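Side-chain contacts in methylocystis parvus OBBP MbnE (Methylocystis parvus OBBP, PDB 5ICQ), which probably binds the copper-chelating peptide methanobactin in the periplasm as part of the machinery that transports it: residues E588-P591 with I597-P600; D416-A421 with L466-V471; D535-A540 with V551-A556. One frame throughout, in Å; residues are numbered along the deposited sequence.

In the fold
The three contacts hold different elements of one chain and never touch; even the nearest atoms of contacts 1 and 3 are about 17 Å apart. Contact 3 is the buried one, a pairing of two helices through methionine and alanines. Contact 2 is partly buried and has its centre about 35 Å from that of the chain; there a helix end meets the flank of another helix and an arginine joins the apolar contact at the surface. Contact 1, also partly buried, joins two pieces of one loop near the C-terminus through proline, isoleucine and phenylalanine. No hydrogen bond crosses any of them: several polar groups bond within their own segment or to other parts of the chain, while apolar surfaces do the joining.

Contact 1. Residues E588-P591 with I597-P600; sequences ERSP and IFGP
Pro591 and Ile597 meet across this contact with their backbones already tied down by side-chain amides from other parts of the chain: the oxygen of Pro591 accepts a hydrogen bond from Asn315 ND2, and the nitrogen of Ile597 gives one to Gln576 OE1. No hydrogen bond crosses between the segments; they meet by van der Waals contact. Pro591 CG rests 3.6 Å from Ile597 O and 4.0 Å from Ile597 CG2, and the side chains cross at a slant. With CG1 of Ile597 beside the backbone N (chi1 -67°), CG2 stands anti to that N, and this methyl serves two neighbours. One is the pyrrolidine, whose CD is also 4.0 Å from Ile597 CG2. The other is the ring of the next residue, Phe598, over whose centre CG2 sits 3.9 Å above the plane.

Both segments belong to the long loop between strands 584-585 and 606-607, which doubles back on itself here with five residues intervening. In this putative family 5 solute-binding protein the folded-back loop lies beside strand 308-313.

Ser590 approaches the same phenyl ring from another direction. Its hydroxyl lies at the ring edge, near the plane, with OG 3.7 Å from Phe598 CZ. Trp605 meets Phe598 edge-to-face, and Leu313 of strand 308-313 touches both Ile597 and Phe598. At the other end, Arg589 NH2 forms a salt bridge with Asp105 OD2.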
loop_
_atom_site.group_PDB
_atom_site.type_symbol
_atom_site.label_atom_id
_atom_site.label_comp_id
_atom_site.label_asym_id
_atom_site.label_seq_id
_atom_site.Cartn_x
_atom_site.Cartn_y
_atom_site.Cartn_z
ATOM N N GLU A 588 -0.500 20.907 12.949
ATOM C CA GLU A 588 -1.628 21.455 12.205
ATOM C C GLU A 588 -1.670 20.918 10.787
ATOM O O GLU A 588 -2.748 20.790 10.198
ATOM C CB GLU A 588 -1.552 22.981 12.178
ATOM C CG GLU A 588 -1.451 23.611 13.547
ATOM C CD GLU A 588 -2.101 24.977 13.600
ATOM O OE1 GLU A 588 -2.116 25.586 14.691
ATOM O OE2 GLU A 588 -2.604 25.435 12.551
ATOM N N ARG A 589 -0.517 20.594 10.225
ATOM C CA ARG A 589 -0.431 20.138 8.846
ATOM C C ARG A 589 -0.075 18.655 8.826
ATOM O O ARG A 589 0.977 18.261 9.339
ATOM C CB ARG A 589 0.603 20.963 8.081
ATOM C CG ARG A 589 0.875 20.449 6.697
ATOM C CD ARG A 589 1.702 21.424 5.906
ATOM N NE ARG A 589 2.072 20.861 4.606
ATOM C CZ ARG A 589 2.725 21.509 3.650
ATOM N NH1 ARG A 589 3.094 22.779 3.841
ATOM N NH2 ARG A 589 3.012 20.888 2.508
ATOM N N SER A 590 -0.939 17.849 8.226
ATOM C CA SER A 590 -0.728 16.418 8.085
ATOM C C SER A 590 -0.079 16.104 6.739
ATOM O O SER A 590 -0.162 16.902 5.798
ATOM C CB SER A 590 -2.063 15.690 8.229
ATOM O OG SER A 590 -2.601 15.931 9.523
ATOM N N PRO A 591 0.593 14.958 6.612
ATOM C CA PRO A 591 1.300 14.661 5.357
ATOM C C PRO A 591 0.337 14.468 4.197
ATOM O O PRO A 591 -0.740 13.887 4.356
ATOM C CB PRO A 591 2.056 13.362 5.671
ATOM C CG PRO A 591 1.327 12.757 6.789
ATOM C CD PRO A 591 0.804 13.902 7.616
ATOM N N ILE A 597 -2.488 7.534 7.388
ATOM C CA ILE A 597 -1.870 8.857 7.358
ATOM C C ILE A 597 -0.770 8.974 8.411
ATOM O O ILE A 597 0.260 9.619 8.178
ATOM C CB ILE A 597 -2.944 9.943 7.524
ATOM C CG1 ILE A 597 -3.867 9.954 6.298
ATOM C CG2 ILE A 597 -2.289 11.314 7.699
ATOM C CD1 ILE A 597 -5.106 10.838 6.454
ATOM N N PHE A 598 -0.956 8.354 9.575
ATOM C CA PHE A 598 0.064 8.363 10.615
ATOM C C PHE A 598 0.612 6.958 10.847
ATOM O O PHE A 598 -0.108 5.966 10.724
ATOM C CB PHE A 598 -0.501 8.927 11.921
ATOM C CG PHE A 598 -1.150 10.268 11.754
ATOM C CD1 PHE A 598 -0.390 11.377 11.414
ATOM C CD2 PHE A 598 -2.515 10.412 11.911
ATOM C CE1 PHE A 598 -0.981 12.620 11.236
ATOM C CE2 PHE A 598 -3.123 11.650 11.738
ATOM C CZ PHE A 598 -2.358 12.752 11.403
ATOM N N GLY A 599 1.892 6.883 11.198
ATOM C CA GLY A 599 2.518 5.619 11.517
ATOM C C GLY A 599 1.909 5.011 12.763
ATOM O O GLY A 599 1.190 5.679 13.510
ATOM N N PRO A 600 2.197 3.733 13.028
ATOM C CA PRO A 600 1.582 3.078 14.194
ATOM C C PRO A 600 1.987 3.694 15.522
ATOM O O PRO A 600 1.225 3.589 16.493
ATOM C CB PRO A 600 2.063 1.622 14.078
ATOM C CG PRO A 600 3.334 1.716 13.275
ATOM C CD PRO A 600 3.105 2.833 12.294
#

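Contact 2. Residues D416-A421 with L466-V471; sequences DMARRA and LARIGV
Ile469 packs against Ala418 just where helix 453-467 is brought to an end by a Schellman motif, so that a helix terminus is laid on the flank of helix 415-427. The terminating helix is the connection of a beta-alpha-beta crossover between the parallel, paired strands 442-450 and 472-477.

Side-chain conformation decides how the apolar contact is made. In Ile469, CG1 occupies the crowded position between backbone N and carbonyl carbon (chi1 55°), which places CG2 beside the N and sends the two branches to different residues of the facing helix. CG2 touches Ala418 CB at 3.9 Å; CD1, at the end of the longer branch, comes within a looser 4.5 Å of Ala421 CB. The two alanines are one helical turn apart and both direct their methyls at the isoleucine, while Leu422 and Leu425 of the same helix extend the apolar surface it rests on.

Arg468 reaches the same helix through a bent chain. It begins extended at chi2 and then folds at chi3 (27°), turning the guanidinium so that NH2 stands 4.0 Å from Ala418 CB. The approach is a slanting one, and the Arg468 side chain also touches Met345 and Asp414 at the surface.

The turn presenting these side chains is held by its own backbone. Gly470, with positive phi, is the C-prime residue, and its N bonds to Ala467 O at 3.0 Å. Leu466 O takes two donors from opposite faces of its carbonyl plane, Ile469 N at 3.0 Å and Val471 N at 3.2 Å.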
loop_
_atom_site.group_PDB
_atom_site.type_symbol
_atom_site.label_atom_id
_atom_site.label_comp_id
_atom_site.label_asym_id
_atom_site.label_seq_id
_atom_site.Cartn_x
_atom_site.Cartn_y
_atom_site.Cartn_z
ATOM N N ASP A 416 -33.393 -0.870 -17.402
ATOM C CA ASP A 416 -32.421 -0.205 -18.268
ATOM C C ASP A 416 -31.030 -0.801 -18.099
ATOM O O ASP A 416 -30.310 -1.000 -19.083
ATOM C CB ASP A 416 -32.362 1.298 -17.982
ATOM C CG ASP A 416 -33.697 1.874 -17.606
ATOM O OD1 ASP A 416 -34.584 1.954 -18.483
ATOM O OD2 ASP A 416 -33.851 2.269 -16.432
ATOM N N MET A 417 -30.626 -1.064 -16.856
ATOM C CA MET A 417 -29.301 -1.625 -16.611
ATOM C C MET A 417 -29.217 -3.059 -17.116
ATOM O O MET A 417 -28.240 -3.442 -17.771
ATOM C CB MET A 417 -28.974 -1.569 -15.124
ATOM C CG MET A 417 -27.492 -1.555 -14.805
ATOM S SD MET A 417 -26.661 -0.048 -15.372
ATOM C CE MET A 417 -25.822 -0.620 -16.826
ATOM N N ALA A 418 -30.222 -3.876 -16.795
ATOM C CA ALA A 418 -30.287 -5.216 -17.363
ATOM C C ALA A 418 -30.327 -5.162 -18.886
ATOM O O ALA A 418 -29.736 -6.012 -19.560
ATOM C CB ALA A 418 -31.502 -5.965 -16.806
ATOM N N ARG A 419 -31.014 -4.163 -19.453
ATOM C CA ARG A 419 -31.071 -4.046 -20.908
ATOM C C ARG A 419 -29.709 -3.690 -21.494
ATOM O O ARG A 419 -29.325 -4.209 -22.551
ATOM C CB ARG A 419 -32.120 -3.000 -21.312
ATOM C CG ARG A 419 -32.036 -2.521 -22.751
ATOM C CD ARG A 419 -32.593 -3.528 -23.751
ATOM N NE ARG A 419 -33.706 -4.291 -23.203
ATOM C CZ ARG A 419 -33.770 -5.619 -23.200
ATOM N NH1 ARG A 419 -32.789 -6.336 -23.733
ATOM N NH2 ARG A 419 -34.821 -6.234 -22.675
ATOM N N ARG A 420 -28.970 -2.791 -20.840
ATOM C CA ARG A 420 -27.633 -2.475 -21.329
ATOM C C ARG A 420 -26.739 -3.704 -21.290
ATOM O O ARG A 420 -25.974 -3.958 -22.230
ATOM C CB ARG A 420 -27.014 -1.355 -20.503
ATOM C CG ARG A 420 -27.725 -0.030 -20.629
ATOM C CD ARG A 420 -27.057 1.002 -19.718
ATOM N NE ARG A 420 -27.792 2.260 -19.688
ATOM C CZ ARG A 420 -27.489 3.263 -18.873
ATOM N NH1 ARG A 420 -26.479 3.125 -18.022
ATOM N NH2 ARG A 420 -28.198 4.389 -18.901
ATOM N N ALA A 421 -26.820 -4.473 -20.204
ATOM C CA ALA A 421 -26.007 -5.680 -20.084
ATOM C C ALA A 421 -26.369 -6.704 -21.153
ATOM O O ALA A 421 -25.490 -7.280 -21.803
ATOM C CB ALA A 421 -26.170 -6.275 -18.685
ATOM N N LEU A 466 -27.189 -10.967 -10.778
ATOM C CA LEU A 466 -26.895 -11.658 -12.029
ATOM C C LEU A 466 -27.996 -12.635 -12.401
ATOM O O LEU A 466 -28.222 -12.887 -13.591
ATOM C CB LEU A 466 -25.548 -12.380 -11.921
ATOM C CG LEU A 466 -24.374 -11.389 -12.010
ATOM C CD1 LEU A 466 -23.096 -12.031 -11.515
ATOM C CD2 LEU A 466 -24.178 -10.872 -13.452
ATOM N N ALA A 467 -28.686 -13.201 -11.409
ATOM C CA ALA A 467 -29.814 -14.077 -11.709
ATOM C C ALA A 467 -30.853 -13.370 -12.571
ATOM O O ALA A 467 -31.565 -14.022 -13.345
ATOM C CB ALA A 467 -30.457 -14.577 -10.415
ATOM N N ARG A 468 -30.951 -12.045 -12.452
ATOM C CA ARG A 468 -31.938 -11.287 -13.218
ATOM C C ARG A 468 -31.637 -11.252 -14.712
ATOM O O ARG A 468 -32.546 -10.958 -15.492
ATOM C CB ARG A 468 -32.062 -9.863 -12.669
ATOM C CG ARG A 468 -32.720 -9.795 -11.283
ATOM C CD ARG A 468 -32.628 -8.408 -10.655
ATOM N NE ARG A 468 -32.544 -7.348 -11.659
ATOM C CZ ARG A 468 -31.475 -6.585 -11.861
ATOM N NH1 ARG A 468 -30.379 -6.759 -11.123
ATOM N NH2 ARG A 468 -31.499 -5.649 -12.800
ATOM N N ILE A 469 -30.410 -11.570 -15.139
ATOM C CA ILE A 469 -30.142 -11.691 -16.574
ATOM C C ILE A 469 -29.846 -13.148 -16.918
ATOM O O ILE A 469 -29.152 -13.438 -17.899
ATOM C CB ILE A 469 -28.997 -10.768 -17.041
ATOM C CG1 ILE A 469 -27.720 -11.004 -16.228
ATOM C CG2 ILE A 469 -29.425 -9.298 -16.987
ATOM C CD1 ILE A 469 -26.485 -10.371 -16.854
ATOM N N GLY A 470 -30.374 -14.075 -16.117
ATOM C CA GLY A 470 -30.306 -15.485 -16.461
ATOM C C GLY A 470 -28.992 -16.178 -16.170
ATOM O O GLY A 470 -28.709 -17.220 -16.773
ATOM N N VAL A 471 -28.184 -15.647 -15.258
ATOM C CA VAL A 471 -26.853 -16.179 -14.976
ATOM C C VAL A 471 -26.887 -16.880 -13.624
ATOM O O VAL A 471 -27.290 -16.281 -12.622
ATOM C CB VAL A 471 -25.790 -15.065 -14.987
ATOM C CG1 VAL A 471 -24.450 -15.600 -14.468
ATOM C CG2 VAL A 471 -25.641 -14.498 -16.397
#

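Contact 3. Residues D535-A540 with V551-A556; sequences DGMISA and VTAVRA
The CB of Met537 is directed toward helix 547-563, and its terminal methyl ends beside Ala553 and Ala556. The thioether chain leaves with CG anti to the carbonyl carbon, then bends at chi2 (-57°) and again at chi3 (-38°). That double bend curls CE into the surface of the facing helix, where Ala556 presents its methyl, CB 3.5 Å from Met537 CE, and Ala553 chiefly its carbonyl oxygen, equally close. The sulfur follows alongside, with SD 4.1 Å from Ala556 CB.

One turn further along, Ala553 CB rests on the backbone of Ala540, 4.0 Å from its C; the two CB atoms are 4.4 Å apart and do not point at each other. The small alanines are consistent with close approach of the two antiparallel helices of this hairpin, 532-543 and 547-563; the axes of segments 535-540 and 551-556 run at 161° and approach to 8.9 Å.

Leu386 of helix 381-387, together with Tyr557 and Val560 of helix 547-563, also packs on Met537. On another side of helix 532-543, Ser539 OG donates to Asp535 O at 3.1 Å, tilted from the carbonyl plane, while Ser539 N reaches that oxygen from its opposite face.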
loop_
_atom_site.group_PDB
_atom_site.type_symbol
_atom_site.label_atom_id
_atom_site.label_comp_id
_atom_site.label_asym_id
_atom_site.label_seq_id
_atom_site.Cartn_x
_atom_site.Cartn_y
_atom_site.Cartn_z
ATOM N N ASP A 535 1.594 -4.117 -20.736
ATOM C CA ASP A 535 3.042 -4.210 -20.580
ATOM C C ASP A 535 3.726 -2.942 -21.077
ATOM O O ASP A 535 4.694 -2.469 -20.468
ATOM C CB ASP A 535 3.578 -5.423 -21.351
ATOM C CG ASP A 535 3.107 -6.760 -20.772
ATOM O OD1 ASP A 535 2.468 -6.775 -19.703
ATOM O OD2 ASP A 535 3.385 -7.803 -21.401
ATOM N N GLY A 536 3.245 -2.397 -22.200
ATOM C CA GLY A 536 3.838 -1.181 -22.736
ATOM C C GLY A 536 3.619 0.032 -21.846
ATOM O O GLY A 536 4.510 0.871 -21.699
ATOM N N MET A 537 2.431 0.152 -21.246
ATOM C CA MET A 537 2.220 1.274 -20.334
ATOM C C MET A 537 2.972 1.111 -19.022
ATOM O O MET A 537 3.396 2.116 -18.434
ATOM C CB MET A 537 0.730 1.515 -20.065
ATOM C CG MET A 537 -0.041 1.937 -21.289
ATOM S SD MET A 537 0.614 3.443 -22.097
ATOM C CE MET A 537 1.139 4.574 -20.801
ATOM N N ILE A 538 3.152 -0.119 -18.540
ATOM C CA ILE A 538 4.010 -0.312 -17.375
ATOM C C ILE A 538 5.433 0.135 -17.700
ATOM O O ILE A 538 6.072 0.849 -16.920
ATOM C CB ILE A 538 3.963 -1.778 -16.906
ATOM C CG1 ILE A 538 2.583 -2.094 -16.324
ATOM C CG2 ILE A 538 5.053 -2.042 -15.861
ATOM C CD1 ILE A 538 2.376 -3.558 -15.996
ATOM N N SER A 539 5.938 -0.258 -18.872
ATOM C CA SER A 539 7.261 0.209 -19.277
ATOM C C SER A 539 7.311 1.727 -19.327
ATOM O O SER A 539 8.310 2.336 -18.924
ATOM C CB SER A 539 7.649 -0.379 -20.633
ATOM O OG SER A 539 7.693 -1.792 -20.568
ATOM N N ALA A 540 6.231 2.363 -19.792
ATOM C CA ALA A 540 6.242 3.816 -19.933
ATOM C C ALA A 540 6.215 4.513 -18.578
ATOM O O ALA A 540 6.891 5.530 -18.385
ATOM C CB ALA A 540 5.059 4.279 -20.785
ATOM N N VAL A 551 2.771 11.232 -14.328
ATOM C CA VAL A 551 1.319 11.319 -14.184
ATOM C C VAL A 551 0.633 10.947 -15.493
ATOM O O VAL A 551 -0.341 10.180 -15.507
ATOM C CB VAL A 551 0.914 12.725 -13.702
ATOM C CG1 VAL A 551 -0.595 12.910 -13.767
ATOM C CG2 VAL A 551 1.414 12.944 -12.281
ATOM N N THR A 552 1.145 11.466 -16.614
ATOM C CA THR A 552 0.610 11.118 -17.929
ATOM C C THR A 552 0.567 9.607 -18.124
ATOM O O THR A 552 -0.463 9.043 -18.524
ATOM C CB THR A 552 1.469 11.777 -19.020
ATOM O OG1 THR A 552 1.406 13.199 -18.871
ATOM C CG2 THR A 552 0.965 11.413 -20.406
ATOM N N ALA A 553 1.685 8.935 -17.845
ATOM C CA ALA A 553 1.764 7.499 -18.086
ATOM C C ALA A 553 0.827 6.720 -17.169
ATOM O O ALA A 553 0.220 5.730 -17.597
ATOM C CB ALA A 553 3.208 7.014 -17.912
ATOM N N VAL A 554 0.708 7.123 -15.904
ATOM C CA VAL A 554 -0.153 6.367 -14.991
ATOM C C VAL A 554 -1.618 6.542 -15.371
ATOM O O VAL A 554 -2.406 5.592 -15.298
ATOM C CB VAL A 554 0.104 6.783 -13.526
ATOM C CG1 VAL A 554 -0.837 6.035 -12.591
ATOM C CG2 VAL A 554 1.542 6.482 -13.153
ATOM N N ARG A 555 -2.017 7.756 -15.752
ATOM C CA ARG A 555 -3.386 7.956 -16.231
ATOM C C ARG A 555 -3.679 7.082 -17.448
ATOM O O ARG A 555 -4.727 6.435 -17.520
ATOM C CB ARG A 555 -3.631 9.429 -16.570
ATOM C CG ARG A 555 -3.793 10.315 -15.354
ATOM C CD ARG A 555 -3.983 11.759 -15.762
ATOM N NE ARG A 555 -4.044 12.631 -14.595
ATOM C CZ ARG A 555 -4.214 13.951 -14.654
ATOM N NH1 ARG A 555 -4.337 14.553 -15.830
ATOM N NH2 ARG A 555 -4.247 14.669 -13.537
ATOM N N ALA A 556 -2.764 7.050 -18.419
ATOM C CA ALA A 556 -2.973 6.182 -19.580
ATOM C C ALA A 556 -3.013 4.716 -19.167
ATOM O O ALA A 556 -3.818 3.933 -19.684
ATOM C CB ALA A 556 -1.877 6.412 -20.622
#